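Local coordinates for protein putative xanthine dehydrogenase YAGS fad-binding subunit (Escherichia coli, PDB 5G5G) that probably serves as the molybdenum-cofactor-binding chain of a periplasmic aldehyde oxidase, holding the dioxothiomolybdenum ion and pterin cytosine dinucleotide, at residues 631-642 and 659-670. Sequence-based numbering, arbitrary orientation.
Sequences TMGMGAALMEEL and YEVPVHADIPKQ
Residues 659-670, a loop with a 3-10 turn at 664-666 that leads into strand 669-674, pass along the C-terminal turns of helix 619-638 and the chain leaving it, with the CA atoms of G635 and V661 5.5 Å apart. P662 lies on the helix where G635 has no side chain: its CG is 3.4 Å from T631 O, and its CB meets T631 CG2. M639 CG and SD lie against the backbone from E660 O to P662 N, and the bend at chi3 (80°) brings CE to the carboxylate of D666. Q670 NE2 donates an almost straight bond (170°) to T631 OG1, which also bonds I627 O. Y659 OH gives a 2.6 Å bond to the anti side of E640 OE1, the ring and carboxylate planes 62° apart, while L642 CD2 packs against ring atom CD2. A phenylalanine in place of Y659 would probably leave E640 OE1 without this donor and S186 N without its hydroxyl partner. Water 1 joins M639 O to the E641 and E660 amides. E640 OE2 forms a salt bridge to a basic residue of another chain, placing this helix-to-loop packing of the molybdopterin cofactor-binding domain at a subunit interface.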
loop_
_atom_site.group_PDB
_atom_site.type_symbol
_atom_site.label_atom_id
_atom_site.label_comp_id
_atom_site.label_asym_id
_atom_site.label_seq_id
_atom_site.Cartn_x
_atom_site.Cartn_y
_atom_site.Cartn_z
ATOM N N THR C 631 -11.434 0.235 -1.037
ATOM C CA THR C 631 -10.230 0.908 -1.451
ATOM C C THR C 631 -9.225 -0.017 -2.115
ATOM O O THR C 631 -8.692 0.306 -3.189
ATOM C CB THR C 631 -9.641 1.627 -0.211
ATOM O OG1 THR C 631 -10.665 2.520 0.303
ATOM C CG2 THR C 631 -8.391 2.362 -0.619
ATOM N N MET C 632 -9.004 -1.203 -1.546
ATOM C CA MET C 632 -8.078 -2.157 -2.150
ATOM C C MET C 632 -8.596 -2.672 -3.513
ATOM O O MET C 632 -7.815 -2.882 -4.453
ATOM C CB MET C 632 -7.839 -3.295 -1.154
ATOM C CG MET C 632 -6.749 -4.223 -1.540
ATOM S SD MET C 632 -6.331 -5.268 -0.092
ATOM C CE MET C 632 -5.334 -4.205 0.891
ATOM N N GLY C 633 -9.909 -2.782 -3.640
ATOM C CA GLY C 633 -10.526 -3.101 -4.915
ATOM C C GLY C 633 -10.407 -1.998 -5.953
ATOM O O GLY C 633 -10.315 -2.265 -7.166
ATOM N N MET C 634 -10.489 -0.756 -5.513
ATOM C CA MET C 634 -10.193 0.377 -6.407
ATOM C C MET C 634 -8.764 0.228 -6.938
ATOM O O MET C 634 -8.512 0.463 -8.136
ATOM C CB MET C 634 -10.368 1.723 -5.720
ATOM C CG MET C 634 -10.473 2.883 -6.705
ATOM S SD MET C 634 -10.296 4.512 -5.988
ATOM C CE MET C 634 -11.626 4.508 -4.805
ATOM N N GLY C 635 -7.836 -0.127 -6.052
ATOM C CA GLY C 635 -6.443 -0.352 -6.473
ATOM C C GLY C 635 -6.322 -1.383 -7.594
ATOM O O GLY C 635 -5.719 -1.149 -8.664
ATOM N N ALA C 636 -6.909 -2.525 -7.319
ATOM C CA ALA C 636 -6.917 -3.635 -8.230
ATOM C C ALA C 636 -7.552 -3.290 -9.543
ATOM O O ALA C 636 -7.079 -3.751 -10.602
ATOM C CB ALA C 636 -7.593 -4.853 -7.594
ATOM N N ALA C 637 -8.596 -2.469 -9.511
ATOM C CA ALA C 637 -9.303 -2.146 -10.727
ATOM C C ALA C 637 -8.532 -1.146 -11.602
ATOM O O ALA C 637 -8.637 -1.230 -12.851
ATOM C CB ALA C 637 -10.704 -1.604 -10.445
ATOM N N LEU C 638 -7.865 -0.162 -10.965
ATOM C CA LEU C 638 -7.433 1.026 -11.648
ATOM C C LEU C 638 -5.964 1.324 -11.745
ATOM O O LEU C 638 -5.563 2.143 -12.583
ATOM C CB LEU C 638 -8.128 2.245 -11.068
ATOM C CG LEU C 638 -9.638 2.218 -11.194
ATOM C CD1 LEU C 638 -10.283 3.449 -10.631
ATOM C CD2 LEU C 638 -10.096 2.079 -12.642
ATOM N N MET C 639 -5.163 0.698 -10.906
ATOM C CA MET C 639 -3.747 1.114 -10.815
ATOM C C MET C 639 -2.736 0.056 -10.424
ATOM O O MET C 639 -1.567 0.201 -10.805
ATOM C CB MET C 639 -3.641 2.335 -9.877
ATOM C CG MET C 639 -4.130 2.061 -8.467
ATOM S SD MET C 639 -4.113 3.502 -7.364
ATOM C CE MET C 639 -5.600 4.360 -7.837
ATOM N N GLU C 640 -3.120 -0.996 -9.706
ATOM C CA GLU C 640 -2.158 -1.966 -9.167
ATOM C C GLU C 640 -1.720 -3.012 -10.174
ATOM O O GLU C 640 -2.543 -3.688 -10.830
ATOM C CB GLU C 640 -2.780 -2.681 -7.982
ATOM C CG GLU C 640 -2.850 -1.857 -6.760
ATOM C CD GLU C 640 -3.403 -2.545 -5.523
ATOM O OE1 GLU C 640 -3.004 -3.709 -5.205
ATOM O OE2 GLU C 640 -4.197 -1.898 -4.796
ATOM N N GLU C 641 -0.420 -3.108 -10.391
ATOM C CA GLU C 641 0.135 -4.188 -11.190
ATOM C C GLU C 641 1.630 -4.323 -10.880
ATOM O O GLU C 641 2.359 -3.347 -10.969
ATOM C CB GLU C 641 -0.054 -3.908 -12.683
ATOM C CG GLU C 641 0.816 -4.766 -13.584
ATOM C CD GLU C 641 0.415 -4.723 -15.057
ATOM O OE1 GLU C 641 -0.381 -3.835 -15.469
ATOM O OE2 GLU C 641 0.924 -5.596 -15.810
ATOM N N LEU C 642 2.069 -5.546 -10.583
ATOM C CA LEU C 642 3.515 -5.825 -10.581
ATOM C C LEU C 642 3.896 -6.092 -12.044
ATOM O O LEU C 642 3.531 -7.120 -12.600
ATOM C CB LEU C 642 3.857 -7.041 -9.733
ATOM C CG LEU C 642 3.720 -6.872 -8.208
ATOM C CD1 LEU C 642 3.735 -8.213 -7.472
ATOM C CD2 LEU C 642 4.804 -5.978 -7.655
ATOM N N TYR C 659 4.748 0.610 -7.452
ATOM C CA TYR C 659 3.505 -0.182 -7.349
ATOM C C TYR C 659 2.510 0.711 -6.677
ATOM O O TYR C 659 2.667 1.027 -5.484
ATOM C CB TYR C 659 3.747 -1.442 -6.551
ATOM C CG TYR C 659 2.482 -2.334 -6.450
ATOM C CD1 TYR C 659 1.518 -2.130 -5.437
ATOM C CD2 TYR C 659 2.263 -3.344 -7.372
ATOM C CE1 TYR C 659 0.394 -2.947 -5.334
ATOM C CE2 TYR C 659 1.183 -4.163 -7.284
ATOM C CZ TYR C 659 0.240 -3.972 -6.255
ATOM O OH TYR C 659 -0.868 -4.796 -6.175
ATOM N N GLU C 660 1.470 1.114 -7.412
ATOM C CA GLU C 660 0.651 2.213 -6.974
ATOM C C GLU C 660 -0.594 1.722 -6.296
ATOM O O GLU C 660 -1.400 1.017 -6.913
ATOM C CB GLU C 660 0.276 3.153 -8.122
ATOM C CG GLU C 660 1.460 3.804 -8.780
ATOM C CD GLU C 660 1.065 4.729 -9.931
ATOM O OE1 GLU C 660 -0.148 4.874 -10.227
ATOM O OE2 GLU C 660 1.970 5.304 -10.557
ATOM N N VAL C 661 -0.753 2.141 -5.037
ATOM C CA VAL C 661 -1.962 1.910 -4.263
ATOM C C VAL C 661 -2.725 3.192 -4.109
ATOM O O VAL C 661 -2.193 4.264 -4.320
ATOM C CB VAL C 661 -1.689 1.288 -2.888
ATOM C CG1 VAL C 661 -0.919 -0.007 -3.090
ATOM C CG2 VAL C 661 -0.989 2.273 -1.931
ATOM N N PRO C 662 -4.020 3.125 -3.774
ATOM C CA PRO C 662 -4.800 4.346 -3.734
ATOM C C PRO C 662 -4.341 5.301 -2.629
ATOM O O PRO C 662 -3.894 4.847 -1.604
ATOM C CB PRO C 662 -6.188 3.843 -3.383
ATOM C CG PRO C 662 -6.234 2.495 -4.045
ATOM C CD PRO C 662 -4.893 1.945 -3.700
ATOM N N VAL C 663 -4.444 6.584 -2.923
ATOM C CA VAL C 663 -4.081 7.647 -2.011
ATOM C C VAL C 663 -5.352 8.424 -1.616
ATOM O O VAL C 663 -6.444 8.250 -2.227
ATOM C CB VAL C 663 -3.039 8.622 -2.621
ATOM C CG1 VAL C 663 -1.716 7.896 -2.889
ATOM C CG2 VAL C 663 -3.586 9.291 -3.886
ATOM N N HIS C 664 -5.211 9.299 -0.624
ATOM C CA HIS C 664 -6.379 10.070 -0.153
ATOM C C HIS C 664 -7.216 10.675 -1.263
ATOM O O HIS C 664 -8.453 10.509 -1.273
ATOM C CB HIS C 664 -5.994 11.182 0.782
ATOM C CG HIS C 664 -5.884 10.805 2.215
ATOM N ND1 HIS C 664 -6.971 10.861 3.062
ATOM C CD2 HIS C 664 -4.801 10.524 3.002
ATOM C CE1 HIS C 664 -6.570 10.612 4.299
ATOM N NE2 HIS C 664 -5.250 10.421 4.296
ATOM N N ALA C 665 -6.549 11.319 -2.223
ATOM C CA ALA C 665 -7.198 12.002 -3.319
ATOM C C ALA C 665 -8.043 11.086 -4.243
ATOM O O ALA C 665 -8.894 11.578 -4.965
ATOM C CB ALA C 665 -6.192 12.790 -4.116
ATOM N N ASP C 666 -7.754 9.802 -4.263
ATOM C CA ASP C 666 -8.501 8.820 -5.041
ATOM C C ASP C 666 -9.877 8.451 -4.429
ATOM O O ASP C 666 -10.691 7.849 -5.121
ATOM C CB ASP C 666 -7.705 7.501 -5.121
ATOM C CG ASP C 666 -6.462 7.611 -5.972
ATOM O OD1 ASP C 666 -6.571 8.174 -7.101
ATOM O OD2 ASP C 666 -5.368 7.151 -5.502
ATOM N N ILE C 667 -10.121 8.780 -3.160
ATOM C CA ILE C 667 -11.176 8.125 -2.418
ATOM C C ILE C 667 -12.451 8.918 -2.495
ATOM O O ILE C 667 -12.459 10.062 -2.110
ATOM C CB ILE C 667 -10.815 7.926 -0.922
ATOM C CG1 ILE C 667 -9.430 7.287 -0.787
ATOM C CG2 ILE C 667 -11.902 7.056 -0.238
ATOM C CD1 ILE C 667 -9.277 5.986 -1.544
ATOM N N PRO C 668 -13.547 8.290 -2.958
ATOM C CA PRO C 668 -14.854 8.902 -3.061
ATOM C C PRO C 668 -15.613 8.694 -1.775
ATOM O O PRO C 668 -15.095 8.114 -0.778
ATOM C CB PRO C 668 -15.512 8.108 -4.161
ATOM C CG PRO C 668 -15.011 6.751 -3.936
ATOM C CD PRO C 668 -13.585 6.904 -3.429
ATOM N N LYS C 669 -16.854 9.183 -1.817
ATOM C CA LYS C 669 -17.827 8.798 -0.827
ATOM C C LYS C 669 -17.919 7.272 -0.856
ATOM O O LYS C 669 -18.092 6.697 -1.929
ATOM C CB LYS C 669 -19.152 9.451 -1.202
ATOM C CG LYS C 669 -20.383 9.085 -0.409
ATOM C CD LYS C 669 -21.563 9.840 -1.057
ATOM C CE LYS C 669 -22.711 8.950 -1.432
ATOM N NZ LYS C 669 -23.367 8.604 -0.149
ATOM N N GLN C 670 -17.780 6.646 0.309
ATOM C CA GLN C 670 -17.912 5.169 0.458
ATOM C C GLN C 670 -18.973 4.823 1.523
ATOM O O GLN C 670 -18.801 5.143 2.710
ATOM C CB GLN C 670 -16.594 4.544 0.821
ATOM C CG GLN C 670 -15.537 4.691 -0.255
ATOM C CD GLN C 670 -14.156 4.194 0.204
ATOM O OE1 GLN C 670 -13.742 4.360 1.376
ATOM N NE2 GLN C 670 -13.438 3.615 -0.718
HETATM O O HOH W 1 0.969 -0.320 -9.897
HETATM O O HOH W 2 -0.939 2.919 -12.102
#